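PDB 7BVJ: UDP-N-acetylglucosamine 3-dehydrogenase from Acidithiobacillus ferrooxidans, which catalyses the NAD(+)-dependent oxidation of the glucosamine 3-position of UDP-N-acetylglucosamine to a ketone, a step in making the GlcN3N sugar of lipid A. Local coordinates for residues T70-F74 against I89-L95; E78-G84 against M106-L112; D96-D101 against R294-A298; V113-H118 against V286-G290; G135-L140 against T169-T173. All blocks are in the same frame, centred on the assembly; numbering follows the deposited sequence.

Overall arrangement
From the N terminus, the chain first builds the NAD-binding Rossmann domain. Contact 1 (70-74 with 89-95) closes a short loop round helix 73-82, and contact 2 (78-84 with 106-112) crosses it by packing that helix beside helix 97-110. Contact 3 crosses contact 2: its first segment, 96-101, opens helix 97-110, while its partner, 294-298, lies in the long C-terminal helix nearly 200 residues later. Inside this large loop, contact 4 joins edge strand 114-117 to the 286-290 loop that leads into helix 290-312, and contact 5 is nested deeper still, packing helix 157-173 against strand 139-147 in the C-terminal domain. Contacts 3 and 4 thus bring the C-terminal end of the chain back to the Rossmann domain.

Contact 1: T70-F74 against I89-L95; sequences TSTHF and IEKPFTL
In a beta-alpha-beta unit of the Rossmann fold, this contact joins the N-terminal end of helix 73-82 to the end of strand 86-90 and the loop that follows, with Glu90-Lys91-Pro92, the EKP sequence of the Gfo/Idh/MocA family. Residues 70-72 have helical angles and lead into the helix, with His73 N bonded to Thr70 O at 3.0 Å. The peptide before Pro92 is cis. CA atoms pair Thr70 with Thr94 (5.8 Å) and Ser71 with Leu95 (5.9 Å). The buried His73 ring (chi1 m) donates from ND1 to Phe93 O at 2.8 Å, and Ile89 CG2 lies 3.7 Å from the His73 ring centroid in a CH-pi contact over its face. Leu95 CD2 is 3.8 Å from Thr70 CG2. Lys91, whose CA-to-CB bond points away and whose NZ bonds to Asp160 O, is with His164 a suggested candidate for the catalytic base. One water lies 3.0 Å from Thr70 OG1 and donates a weak, 3.3 Å hydrogen bond to Lys91 O.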
# COMPACT_ATOMS: atom_id res chain seq x y z
N THR A 70 12.89 3.75 -0.60
CA THR A 70 12.44 2.99 -1.77
C THR A 70 13.57 2.67 -2.73
O THR A 70 13.64 1.56 -3.28
CB THR A 70 11.36 3.80 -2.48
OG1 THR A 70 10.30 4.10 -1.55
CG2 THR A 70 10.82 3.03 -3.68
N SER A 71 14.45 3.64 -2.98
CA SER A 71 15.61 3.43 -3.85
C SER A 71 16.53 2.32 -3.35
O SER A 71 17.36 1.83 -4.12
CB SER A 71 16.39 4.74 -4.00
OG SER A 71 16.85 5.18 -2.74
N THR A 72 16.42 1.93 -2.08
CA THR A 72 17.23 0.85 -1.52
C THR A 72 16.53 -0.51 -1.49
O THR A 72 17.17 -1.52 -1.15
CB THR A 72 17.65 1.19 -0.09
OG1 THR A 72 16.51 1.09 0.77
CG2 THR A 72 18.23 2.61 -0.04
N HIS A 73 15.22 -0.54 -1.83
CA HIS A 73 14.44 -1.78 -1.72
C HIS A 73 15.07 -2.90 -2.51
O HIS A 73 15.16 -4.03 -2.03
CB HIS A 73 13.01 -1.57 -2.21
CG HIS A 73 12.13 -0.85 -1.25
ND1 HIS A 73 10.82 -0.53 -1.55
CD2 HIS A 73 12.37 -0.36 -0.01
CE1 HIS A 73 10.29 0.12 -0.52
NE2 HIS A 73 11.21 0.24 0.41
N PHE A 74 15.47 -2.62 -3.75
CA PHE A 74 16.03 -3.67 -4.60
C PHE A 74 17.28 -4.29 -3.99
O PHE A 74 17.38 -5.51 -3.84
CB PHE A 74 16.34 -3.13 -6.00
CG PHE A 74 16.99 -4.15 -6.88
CD1 PHE A 74 16.24 -5.20 -7.42
CD2 PHE A 74 18.36 -4.10 -7.12
CE1 PHE A 74 16.84 -6.17 -8.22
CE2 PHE A 74 18.96 -5.06 -7.91
CZ PHE A 74 18.19 -6.11 -8.46
N ILE A 89 7.98 -6.17 1.63
CA ILE A 89 8.60 -4.89 1.27
C ILE A 89 7.56 -3.79 1.40
O ILE A 89 6.45 -3.90 0.85
CB ILE A 89 9.16 -4.93 -0.16
CG1 ILE A 89 10.21 -6.04 -0.30
CG2 ILE A 89 9.75 -3.56 -0.55
CD1 ILE A 89 10.74 -6.20 -1.70
N GLU A 90 7.90 -2.73 2.13
CA GLU A 90 6.98 -1.60 2.20
C GLU A 90 6.73 -1.04 0.80
O GLU A 90 7.58 -1.13 -0.09
CB GLU A 90 7.53 -0.53 3.15
CG GLU A 90 6.65 0.70 3.37
CD GLU A 90 5.23 0.38 3.87
OE1 GLU A 90 5.07 -0.52 4.73
OE2 GLU A 90 4.28 1.06 3.41
N LYS A 91 5.53 -0.52 0.58
CA LYS A 91 5.25 0.13 -0.69
C LYS A 91 5.97 1.48 -0.75
O LYS A 91 6.16 2.14 0.28
CB LYS A 91 3.74 0.34 -0.87
CG LYS A 91 3.12 1.30 0.13
CD LYS A 91 3.05 2.73 -0.41
CE LYS A 91 2.59 3.68 0.69
NZ LYS A 91 3.27 5.01 0.65
N PRO A 92 6.39 1.91 -1.94
CA PRO A 92 6.31 1.15 -3.19
C PRO A 92 7.41 0.12 -3.35
O PRO A 92 8.48 0.27 -2.77
CB PRO A 92 6.41 2.24 -4.26
CG PRO A 92 7.15 3.33 -3.62
CD PRO A 92 6.82 3.30 -2.16
N PHE A 93 7.11 -0.90 -4.14
CA PHE A 93 7.99 -2.04 -4.40
C PHE A 93 9.42 -1.60 -4.69
O PHE A 93 10.36 -1.94 -3.95
CB PHE A 93 7.39 -2.82 -5.58
CG PHE A 93 7.96 -4.20 -5.80
CD1 PHE A 93 9.02 -4.68 -5.03
CD2 PHE A 93 7.41 -5.02 -6.78
CE1 PHE A 93 9.53 -5.95 -5.24
CE2 PHE A 93 7.91 -6.30 -7.00
CZ PHE A 93 8.98 -6.76 -6.23
N THR A 94 9.61 -0.85 -5.78
CA THR A 94 10.94 -0.43 -6.24
C THR A 94 10.81 0.92 -6.95
O THR A 94 9.75 1.55 -6.94
CB THR A 94 11.55 -1.46 -7.20
OG1 THR A 94 10.61 -1.76 -8.25
CG2 THR A 94 11.94 -2.74 -6.49
N LEU A 95 11.90 1.37 -7.57
CA LEU A 95 11.88 2.61 -8.34
C LEU A 95 11.45 2.40 -9.78
O LEU A 95 10.93 3.33 -10.40
CB LEU A 95 13.27 3.26 -8.34
CG LEU A 95 13.88 3.90 -7.09
CD1 LEU A 95 15.12 4.68 -7.49
CD2 LEU A 95 12.89 4.78 -6.32
O HOH W 1 9.16 3.32 1.09

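Contact 2: E78-G84 against M106-L112; sequences EVAMQAG and MAQERHL
Two neighbouring helices of the Rossmann fold, 73-82 and 97-110, pack near their C-terminal ends, over strands 86-90 and 114-117. Their local axes are nearly parallel, at 9°, and 10.3 Å apart, as expected of successive beta-alpha units whose helices lie on the same face of the sheet. The CA atoms of Met81 and Ala107 lie 6.8 Å apart, and those of Gly84 and Arg110 6.6 Å. Both helices end in Schellman motifs: Gly84 (phi 61°) is the C-prime residue of the first, with Gly84 N bonded to Met81 O at 3.0 Å; in the second, His111 takes the positive phi (53°) and Leu112 N bonds to Ala107 O at 3.0 Å. Met81 (m, t, t) fills the groove between the helices. Its CB touches Met106 SD at 3.5 Å, its CE lies 3.9 Å from Ala107 CB, and its CG is 3.7 Å from Leu112 CD1. The methyl CE of Met106 meets Glu78 CG at 3.4 Å. Arg110, chi1 to chi3 all m, lays its guanidinium across the exit of the first helix, with Met81 O and Gly84 N over one face, and Arg110 NH2 gives Gln82 O a weak, 3.1 Å hydrogen bond.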
# COMPACT_ATOMS: atom_id res chain seq x y z
N GLU A 78 17.30 -8.00 -2.56
CA GLU A 78 18.20 -8.94 -3.21
C GLU A 78 19.05 -9.68 -2.18
O GLU A 78 19.18 -10.91 -2.23
CB GLU A 78 19.09 -8.20 -4.22
CG GLU A 78 19.68 -9.08 -5.29
CD GLU A 78 20.67 -8.34 -6.17
OE1 GLU A 78 21.29 -7.35 -5.70
OE2 GLU A 78 20.82 -8.77 -7.34
N VAL A 79 19.64 -8.94 -1.23
CA VAL A 79 20.46 -9.61 -0.21
C VAL A 79 19.60 -10.54 0.64
O VAL A 79 20.01 -11.66 0.98
CB VAL A 79 21.23 -8.59 0.65
CG1 VAL A 79 22.00 -9.32 1.76
CG2 VAL A 79 22.20 -7.77 -0.20
N ALA A 80 18.38 -10.11 0.97
CA ALA A 80 17.53 -10.90 1.85
C ALA A 80 17.08 -12.19 1.16
O ALA A 80 17.07 -13.26 1.78
CB ALA A 80 16.34 -10.08 2.32
N MET A 81 16.77 -12.12 -0.13
CA MET A 81 16.35 -13.32 -0.84
C MET A 81 17.51 -14.24 -1.17
O MET A 81 17.31 -15.45 -1.31
CB MET A 81 15.60 -12.97 -2.12
CG MET A 81 14.20 -12.47 -1.89
SD MET A 81 13.47 -11.79 -3.39
CE MET A 81 11.90 -11.28 -2.76
N GLN A 82 18.72 -13.69 -1.34
CA GLN A 82 19.88 -14.55 -1.56
C GLN A 82 20.12 -15.44 -0.35
O GLN A 82 20.67 -16.54 -0.49
CB GLN A 82 21.12 -13.71 -1.85
CG GLN A 82 22.31 -14.55 -2.28
CD GLN A 82 21.94 -15.50 -3.41
OE1 GLN A 82 21.43 -15.08 -4.44
NE2 GLN A 82 22.20 -16.80 -3.21
N ALA A 83 19.72 -14.98 0.83
CA ALA A 83 19.78 -15.73 2.08
C ALA A 83 18.54 -16.60 2.31
O ALA A 83 18.33 -17.06 3.44
CB ALA A 83 19.95 -14.76 3.25
N GLY A 84 17.73 -16.83 1.29
CA GLY A 84 16.54 -17.67 1.44
C GLY A 84 15.55 -17.16 2.46
O GLY A 84 14.86 -17.95 3.11
N MET A 106 13.77 -13.79 -8.83
CA MET A 106 14.59 -14.39 -7.77
C MET A 106 13.71 -15.05 -6.71
O MET A 106 14.06 -16.11 -6.16
CB MET A 106 15.50 -13.34 -7.16
CG MET A 106 16.58 -13.90 -6.24
SD MET A 106 17.31 -12.65 -5.14
CE MET A 106 17.16 -11.21 -6.18
N ALA A 107 12.54 -14.45 -6.43
CA ALA A 107 11.62 -15.02 -5.45
C ALA A 107 11.08 -16.35 -5.93
O ALA A 107 11.05 -17.33 -5.18
CB ALA A 107 10.47 -14.04 -5.17
N GLN A 108 10.66 -16.40 -7.20
CA GLN A 108 10.15 -17.65 -7.74
C GLN A 108 11.23 -18.73 -7.74
O GLN A 108 10.98 -19.87 -7.34
CB GLN A 108 9.60 -17.42 -9.15
CG GLN A 108 8.37 -18.23 -9.46
CD GLN A 108 8.28 -18.54 -10.93
OE1 GLN A 108 8.77 -17.78 -11.77
NE2 GLN A 108 7.68 -19.68 -11.26
N GLU A 109 12.46 -18.37 -8.16
CA GLU A 109 13.55 -19.35 -8.14
C GLU A 109 13.80 -19.86 -6.72
O GLU A 109 14.10 -21.04 -6.53
CB GLU A 109 14.84 -18.75 -8.71
CG GLU A 109 15.87 -19.82 -9.15
CD GLU A 109 16.94 -20.14 -8.10
OE1 GLU A 109 17.65 -19.22 -7.63
OE2 GLU A 109 17.09 -21.34 -7.75
N ARG A 110 13.66 -18.99 -5.72
CA ARG A 110 13.96 -19.40 -4.36
C ARG A 110 12.75 -20.00 -3.64
O ARG A 110 12.90 -20.46 -2.50
CB ARG A 110 14.49 -18.21 -3.55
CG ARG A 110 15.83 -17.67 -4.01
CD ARG A 110 16.87 -18.77 -4.01
NE ARG A 110 17.15 -19.29 -2.67
CZ ARG A 110 18.27 -19.04 -2.00
NH1 ARG A 110 18.46 -19.57 -0.78
NH2 ARG A 110 19.20 -18.26 -2.55
N HIS A 111 11.58 -20.02 -4.28
CA HIS A 111 10.34 -20.44 -3.65
C HIS A 111 10.10 -19.67 -2.35
O HIS A 111 9.83 -20.24 -1.30
CB HIS A 111 10.32 -21.96 -3.42
CG HIS A 111 10.46 -22.77 -4.67
ND1 HIS A 111 11.51 -23.65 -4.88
CD2 HIS A 111 9.69 -22.83 -5.78
CE1 HIS A 111 11.37 -24.22 -6.06
NE2 HIS A 111 10.28 -23.74 -6.63
N LEU A 112 10.21 -18.34 -2.44
CA LEU A 112 10.02 -17.43 -1.33
C LEU A 112 8.72 -16.66 -1.49
O LEU A 112 8.27 -16.41 -2.61
CB LEU A 112 11.19 -16.45 -1.22
CG LEU A 112 12.57 -17.04 -0.90
CD1 LEU A 112 13.66 -15.94 -0.86
CD2 LEU A 112 12.50 -17.83 0.41

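Contact 3: D96-D101 against R294-A298; sequences DTEEAD and RRVLA
An antiparallel helix pair joins the first turn of helix 97-110 in the Rossmann domain to the C-terminal helix 290-312. The local axes run at 172° to one another and come within 10.0 Å, and the closest CA atoms, those of Ala100 and Arg294, are 6.0 Å apart. Asp96 is the N-cap of the first helix. Its chi1 p rotamer turns the carboxylate back over the first turn, so that OD1 of Asp96 accepts from Glu99 N at 3.1 Å and, weakly, from Glu98 N at 3.2 Å, satisfying amides that have no helical carbonyl before them. Asp96 O in turn accepts from Thr94 OG1, and Glu99 OE1 takes a weak bond from Leu95 N. Across the interface the polar link is a salt bridge: Arg294 NE donates to Asp101 OD1 at 3.0 Å, almost straight at 173°, in the plane of the guanidinium. One face of that group lies over Thr97, with Arg294 NH2 3.8 Å from Thr97 CB. Packing fills the rest. Ala100 CB sits on Arg294 CG at 3.7 Å, Thr97 CG2 on Ala298 CB at 3.9 Å, and Leu297 CD2 against the carbonyl Asp96 O at 3.6 Å. Leu297 also meets Thr94 of the loop before helix 97-110 and Met159 of helix 157-173, while Val296 packs against Ile163 and Asp167, so that helix 290-312 is sandwiched here between these two helices.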
# COMPACT_ATOMS: atom_id res chain seq x y z
N ASP A 96 11.69 1.21 -10.33
CA ASP A 96 11.33 0.93 -11.71
C ASP A 96 10.93 -0.54 -11.83
O ASP A 96 11.17 -1.35 -10.93
CB ASP A 96 12.49 1.26 -12.67
CG ASP A 96 13.77 0.53 -12.31
OD1 ASP A 96 13.85 -0.70 -12.52
OD2 ASP A 96 14.71 1.20 -11.84
N THR A 97 10.33 -0.87 -12.97
CA THR A 97 9.72 -2.19 -13.15
C THR A 97 10.74 -3.29 -13.42
O THR A 97 10.40 -4.47 -13.28
CB THR A 97 8.73 -2.13 -14.30
OG1 THR A 97 9.41 -1.69 -15.48
CG2 THR A 97 7.60 -1.15 -13.97
N GLU A 98 11.96 -2.93 -13.81
CA GLU A 98 13.00 -3.93 -14.05
C GLU A 98 13.55 -4.50 -12.75
O GLU A 98 13.81 -5.70 -12.66
CB GLU A 98 14.10 -3.31 -14.90
CG GLU A 98 15.03 -4.30 -15.58
CD GLU A 98 16.28 -4.57 -14.76
OE1 GLU A 98 16.31 -5.61 -14.06
OE2 GLU A 98 17.22 -3.74 -14.81
N GLU A 99 13.71 -3.66 -11.73
CA GLU A 99 14.04 -4.15 -10.39
C GLU A 99 12.94 -5.08 -9.88
O GLU A 99 13.22 -6.15 -9.33
CB GLU A 99 14.25 -2.97 -9.43
CG GLU A 99 15.46 -2.11 -9.74
CD GLU A 99 15.56 -0.86 -8.86
OE1 GLU A 99 14.58 -0.51 -8.17
OE2 GLU A 99 16.64 -0.22 -8.84
N ALA A 100 11.68 -4.69 -10.09
CA ALA A 100 10.55 -5.51 -9.65
C ALA A 100 10.53 -6.85 -10.39
O ALA A 100 10.29 -7.90 -9.77
CB ALA A 100 9.24 -4.74 -9.86
N ASP A 101 10.78 -6.82 -11.70
CA ASP A 101 10.89 -8.05 -12.48
C ASP A 101 11.97 -8.97 -11.91
O ASP A 101 11.75 -10.17 -11.73
CB ASP A 101 11.22 -7.71 -13.95
CG ASP A 101 10.03 -7.09 -14.70
OD1 ASP A 101 8.87 -7.33 -14.31
OD2 ASP A 101 10.27 -6.37 -15.70
N ARG A 294 4.18 -4.81 -8.73
CA ARG A 294 4.73 -4.32 -10.00
C ARG A 294 3.63 -3.77 -10.90
O ARG A 294 3.84 -2.76 -11.58
CB ARG A 294 5.50 -5.45 -10.69
CG ARG A 294 6.20 -5.04 -11.98
CD ARG A 294 5.55 -5.65 -13.22
NE ARG A 294 6.43 -5.59 -14.38
CZ ARG A 294 6.28 -4.77 -15.41
NH1 ARG A 294 5.26 -3.92 -15.45
NH2 ARG A 294 7.15 -4.79 -16.42
N ARG A 295 2.46 -4.43 -10.94
CA ARG A 295 1.32 -3.90 -11.70
C ARG A 295 1.03 -2.46 -11.31
O ARG A 295 0.96 -1.56 -12.17
CB ARG A 295 0.08 -4.78 -11.47
CG ARG A 295 -0.12 -5.93 -12.46
CD ARG A 295 -1.61 -6.33 -12.64
NE ARG A 295 -2.45 -5.74 -11.60
CZ ARG A 295 -2.74 -6.32 -10.44
NH1 ARG A 295 -2.27 -7.53 -10.17
NH2 ARG A 295 -3.50 -5.68 -9.54
N VAL A 296 0.82 -2.23 -10.01
CA VAL A 296 0.49 -0.85 -9.56
C VAL A 296 1.70 0.07 -9.78
O VAL A 296 1.47 1.21 -10.05
CB VAL A 296 -0.13 -0.74 -8.16
CG1 VAL A 296 0.75 -1.22 -7.04
CG2 VAL A 296 -0.62 0.66 -7.89
N LEU A 297 2.92 -0.44 -9.61
CA LEU A 297 4.11 0.37 -9.82
C LEU A 297 4.19 0.89 -11.26
O LEU A 297 4.52 2.06 -11.48
CB LEU A 297 5.37 -0.42 -9.48
CG LEU A 297 6.69 0.29 -9.79
CD1 LEU A 297 6.96 1.44 -8.82
CD2 LEU A 297 7.87 -0.66 -9.81
N ALA A 298 3.92 0.02 -12.23
CA ALA A 298 3.91 0.43 -13.64
C ALA A 298 2.82 1.46 -13.91
O ALA A 298 3.05 2.47 -14.60
CB ALA A 298 3.72 -0.80 -14.55

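Contact 4: V113-H118 against V286-G290; sequences VLAIGH and VFCDG
Val113 leads into the strand, its CG1 lying 4.4 Å from Val286 CB. At Leu114 the carbonyl receives a weak hydrogen bond from Gly290 N (3.3 Å) and a CA-H...O contact from Asp289 CA, with Leu114 O and Asp289 CA 3.2 Å apart; a side chain on Gly290 would run into Leu114 CD2. Ala115 places its CB 3.8 Å from Val286 CG2, and its CA 3.2 Å from Cys288 O. The firmest link follows: Ile116 N donates to Cys288 O at 3.0 Å. Gly117 is the centre of an inverse gamma turn, closed by His118 N to Ile116 O at 2.9 Å, and Phe287 CZ sits 3.1 Å from Ile116 O. Finally, Cys288 SG (chi1 t) meets the edge of the His118 ring, 3.6 Å from CD2. Asp289, the N-cap of helix 290-312, turns OD1 to Ala292 N. Strand 114-117 is the last of the parallel Rossmann sheet, and the return of the chain's C-terminal part to its outer edge belongs to the two-domain Gfo/Idh/MocA fold.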
# COMPACT_ATOMS: atom_id res chain seq x y z
N VAL A 113 8.12 -16.29 -0.36
CA VAL A 113 6.95 -15.41 -0.39
C VAL A 113 7.44 -13.98 -0.53
O VAL A 113 8.32 -13.53 0.23
CB VAL A 113 6.08 -15.58 0.87
CG1 VAL A 113 5.07 -14.45 0.97
CG2 VAL A 113 5.37 -16.93 0.84
N LEU A 114 6.89 -13.26 -1.49
CA LEU A 114 7.21 -11.87 -1.75
C LEU A 114 5.92 -11.09 -1.61
O LEU A 114 4.98 -11.29 -2.38
CB LEU A 114 7.83 -11.73 -3.14
CG LEU A 114 8.09 -10.38 -3.79
CD1 LEU A 114 8.92 -9.47 -2.88
CD2 LEU A 114 8.79 -10.63 -5.11
N ALA A 115 5.86 -10.23 -0.60
CA ALA A 115 4.70 -9.40 -0.34
C ALA A 115 5.12 -7.93 -0.35
O ALA A 115 6.23 -7.59 0.08
CB ALA A 115 4.03 -9.76 0.99
N ILE A 116 4.24 -7.09 -0.88
CA ILE A 116 4.44 -5.64 -0.89
C ILE A 116 3.46 -5.04 0.10
O ILE A 116 2.29 -5.46 0.16
CB ILE A 116 4.25 -5.05 -2.30
CG1 ILE A 116 4.99 -5.89 -3.35
CG2 ILE A 116 4.77 -3.62 -2.36
CD1 ILE A 116 6.47 -6.11 -3.05
N GLY A 117 3.92 -4.05 0.87
CA GLY A 117 3.09 -3.41 1.87
C GLY A 117 2.05 -2.43 1.35
O GLY A 117 2.15 -1.23 1.58
N HIS A 118 1.01 -2.95 0.68
CA HIS A 118 -0.08 -2.13 0.19
C HIS A 118 -1.23 -2.22 1.18
O HIS A 118 -2.22 -2.94 0.99
CB HIS A 118 -0.47 -2.55 -1.22
CG HIS A 118 0.41 -1.96 -2.27
ND1 HIS A 118 0.44 -0.61 -2.53
CD2 HIS A 118 1.33 -2.53 -3.08
CE1 HIS A 118 1.31 -0.37 -3.49
NE2 HIS A 118 1.87 -1.52 -3.84
N VAL A 286 -0.63 -14.47 -0.65
CA VAL A 286 -0.52 -13.33 0.23
C VAL A 286 -1.41 -12.19 -0.27
O VAL A 286 -1.81 -12.15 -1.44
CB VAL A 286 0.96 -12.93 0.33
CG1 VAL A 286 1.39 -12.08 -0.89
CG2 VAL A 286 1.27 -12.27 1.65
N PHE A 287 -1.75 -11.26 0.62
CA PHE A 287 -2.72 -10.21 0.28
C PHE A 287 -2.26 -9.35 -0.90
O PHE A 287 -3.10 -8.87 -1.67
CB PHE A 287 -2.98 -9.31 1.49
CG PHE A 287 -1.84 -8.38 1.76
CD1 PHE A 287 -0.69 -8.84 2.40
CD2 PHE A 287 -1.88 -7.06 1.31
CE1 PHE A 287 0.38 -8.00 2.61
CE2 PHE A 287 -0.81 -6.21 1.53
CZ PHE A 287 0.32 -6.69 2.17
N CYS A 288 -0.95 -9.12 -1.04
CA CYS A 288 -0.45 -8.39 -2.21
C CYS A 288 0.94 -8.91 -2.51
O CYS A 288 1.87 -8.66 -1.72
CB CYS A 288 -0.44 -6.88 -1.97
SG CYS A 288 0.27 -5.92 -3.33
N ASP A 289 1.11 -9.60 -3.64
CA ASP A 289 2.40 -10.20 -3.94
C ASP A 289 3.22 -9.29 -4.85
O ASP A 289 2.80 -8.19 -5.21
CB ASP A 289 2.22 -11.61 -4.51
CG ASP A 289 1.69 -11.63 -5.95
OD1 ASP A 289 1.51 -10.57 -6.59
OD2 ASP A 289 1.46 -12.75 -6.45
N GLY A 290 4.41 -9.77 -5.23
CA GLY A 290 5.29 -8.99 -6.09
C GLY A 290 4.65 -8.62 -7.42
O GLY A 290 4.83 -7.51 -7.92

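Contact 5: G135-L140 against T169-T173; sequences GAPRYL and TLLLT
Leu140, Thr173 and Leu172 bury the most surface where the end of helix 157-173 rests on the start of strand 139-147 and the loop leading into it. Leu140, its CB directed at the helix (chi1 m, chi2 p), sends CD2 to 3.6 Å from Thr169 OG1 (hydrogen-bonded to Asp165 O) and 4.3 Å from Leu172 CD1, while its CD1 is 4.4 Å from Thr173 CG2. Thr173, chi1 p, turns its hydroxyl back to the helix, OG1 donating to Thr169 O at 2.5 Å, which leaves CG2 facing Pro137, 4.1 Å from Pro137 CG. Leu172 puts CB 3.9 Å from Pro137 CD, and its carbonyl O takes a CA-H...O contact from Ala136 CA at 3.5 Å. No hydrogen bond links the segments, whose nearest CA atoms, of Ala136 and Thr173, are 4.3 Å apart. Arg138 and Tyr139 form a classic beta bulge opposite Phe225. The contact is typical of the alpha/beta C-terminal domain of Gfo/Idh/MocA proteins, in which helices cover one face of a large mixed sheet.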
# COMPACT_ATOMS: atom_id res chain seq x y z
N GLY A 135 -18.66 -7.33 -8.05
CA GLY A 135 -18.07 -7.26 -9.37
C GLY A 135 -17.20 -6.02 -9.52
O GLY A 135 -17.05 -5.19 -8.61
N ALA A 136 -16.60 -5.91 -10.70
CA ALA A 136 -15.76 -4.77 -11.01
C ALA A 136 -16.59 -3.48 -11.02
O ALA A 136 -17.59 -3.40 -11.75
CB ALA A 136 -15.09 -4.96 -12.37
N PRO A 137 -16.21 -2.47 -10.24
CA PRO A 137 -16.88 -1.17 -10.37
C PRO A 137 -16.72 -0.62 -11.77
O PRO A 137 -15.75 -0.91 -12.47
CB PRO A 137 -16.16 -0.29 -9.35
CG PRO A 137 -14.90 -1.02 -9.02
CD PRO A 137 -15.20 -2.46 -9.17
N ARG A 138 -17.69 0.21 -12.17
CA ARG A 138 -17.63 0.87 -13.46
C ARG A 138 -16.92 2.21 -13.37
O ARG A 138 -16.27 2.63 -14.34
CB ARG A 138 -19.04 1.08 -14.02
CG ARG A 138 -19.95 -0.14 -13.87
CD ARG A 138 -19.36 -1.34 -14.57
NE ARG A 138 -20.36 -2.32 -14.96
CZ ARG A 138 -20.07 -3.43 -15.64
NH1 ARG A 138 -18.81 -3.68 -15.98
NH2 ARG A 138 -21.04 -4.27 -15.97
N TYR A 139 -17.01 2.89 -12.23
CA TYR A 139 -16.31 4.16 -12.04
C TYR A 139 -15.79 4.27 -10.60
O TYR A 139 -16.50 3.91 -9.66
CB TYR A 139 -17.26 5.33 -12.37
CG TYR A 139 -16.72 6.73 -12.17
CD1 TYR A 139 -15.60 7.18 -12.84
CD2 TYR A 139 -17.38 7.61 -11.32
CE1 TYR A 139 -15.12 8.47 -12.64
CE2 TYR A 139 -16.92 8.88 -11.13
CZ TYR A 139 -15.79 9.32 -11.79
OH TYR A 139 -15.35 10.61 -11.59
N LEU A 140 -14.55 4.76 -10.43
CA LEU A 140 -14.02 5.07 -9.10
C LEU A 140 -13.51 6.51 -9.07
O LEU A 140 -12.82 6.96 -9.99
CB LEU A 140 -12.87 4.13 -8.68
CG LEU A 140 -12.88 2.63 -8.88
CD1 LEU A 140 -12.44 2.32 -10.30
CD2 LEU A 140 -11.95 1.96 -7.89
N THR A 169 -7.92 0.43 -7.34
CA THR A 169 -8.54 0.38 -8.65
C THR A 169 -8.20 -0.92 -9.37
O THR A 169 -9.09 -1.64 -9.86
CB THR A 169 -8.06 1.58 -9.46
OG1 THR A 169 -8.56 2.80 -8.88
CG2 THR A 169 -8.48 1.42 -10.91
N LEU A 170 -6.90 -1.21 -9.47
CA LEU A 170 -6.51 -2.42 -10.20
C LEU A 170 -7.07 -3.67 -9.54
O LEU A 170 -7.43 -4.63 -10.23
CB LEU A 170 -4.98 -2.50 -10.34
CG LEU A 170 -4.35 -1.43 -11.25
CD1 LEU A 170 -2.85 -1.40 -11.06
CD2 LEU A 170 -4.69 -1.64 -12.72
N LEU A 171 -7.19 -3.66 -8.21
CA LEU A 171 -7.64 -4.86 -7.50
C LEU A 171 -9.15 -5.05 -7.63
O LEU A 171 -9.61 -6.15 -7.97
CB LEU A 171 -7.25 -4.78 -6.03
CG LEU A 171 -7.62 -5.98 -5.16
CD1 LEU A 171 -6.69 -7.12 -5.46
CD2 LEU A 171 -7.57 -5.61 -3.70
N LEU A 172 -9.92 -4.01 -7.37
CA LEU A 172 -11.37 -4.11 -7.47
C LEU A 172 -11.81 -4.41 -8.89
O LEU A 172 -12.81 -5.12 -9.08
CB LEU A 172 -12.02 -2.82 -6.98
CG LEU A 172 -11.69 -2.52 -5.52
CD1 LEU A 172 -12.41 -1.27 -5.07
CD2 LEU A 172 -12.05 -3.71 -4.64
N THR A 173 -11.09 -3.90 -9.90
CA THR A 173 -11.51 -4.17 -11.27
C THR A 173 -10.91 -5.44 -11.85
O THR A 173 -11.55 -6.10 -12.68
CB THR A 173 -11.13 -3.00 -12.18
OG1 THR A 173 -9.72 -2.74 -12.07
CG2 THR A 173 -11.96 -1.74 -11.81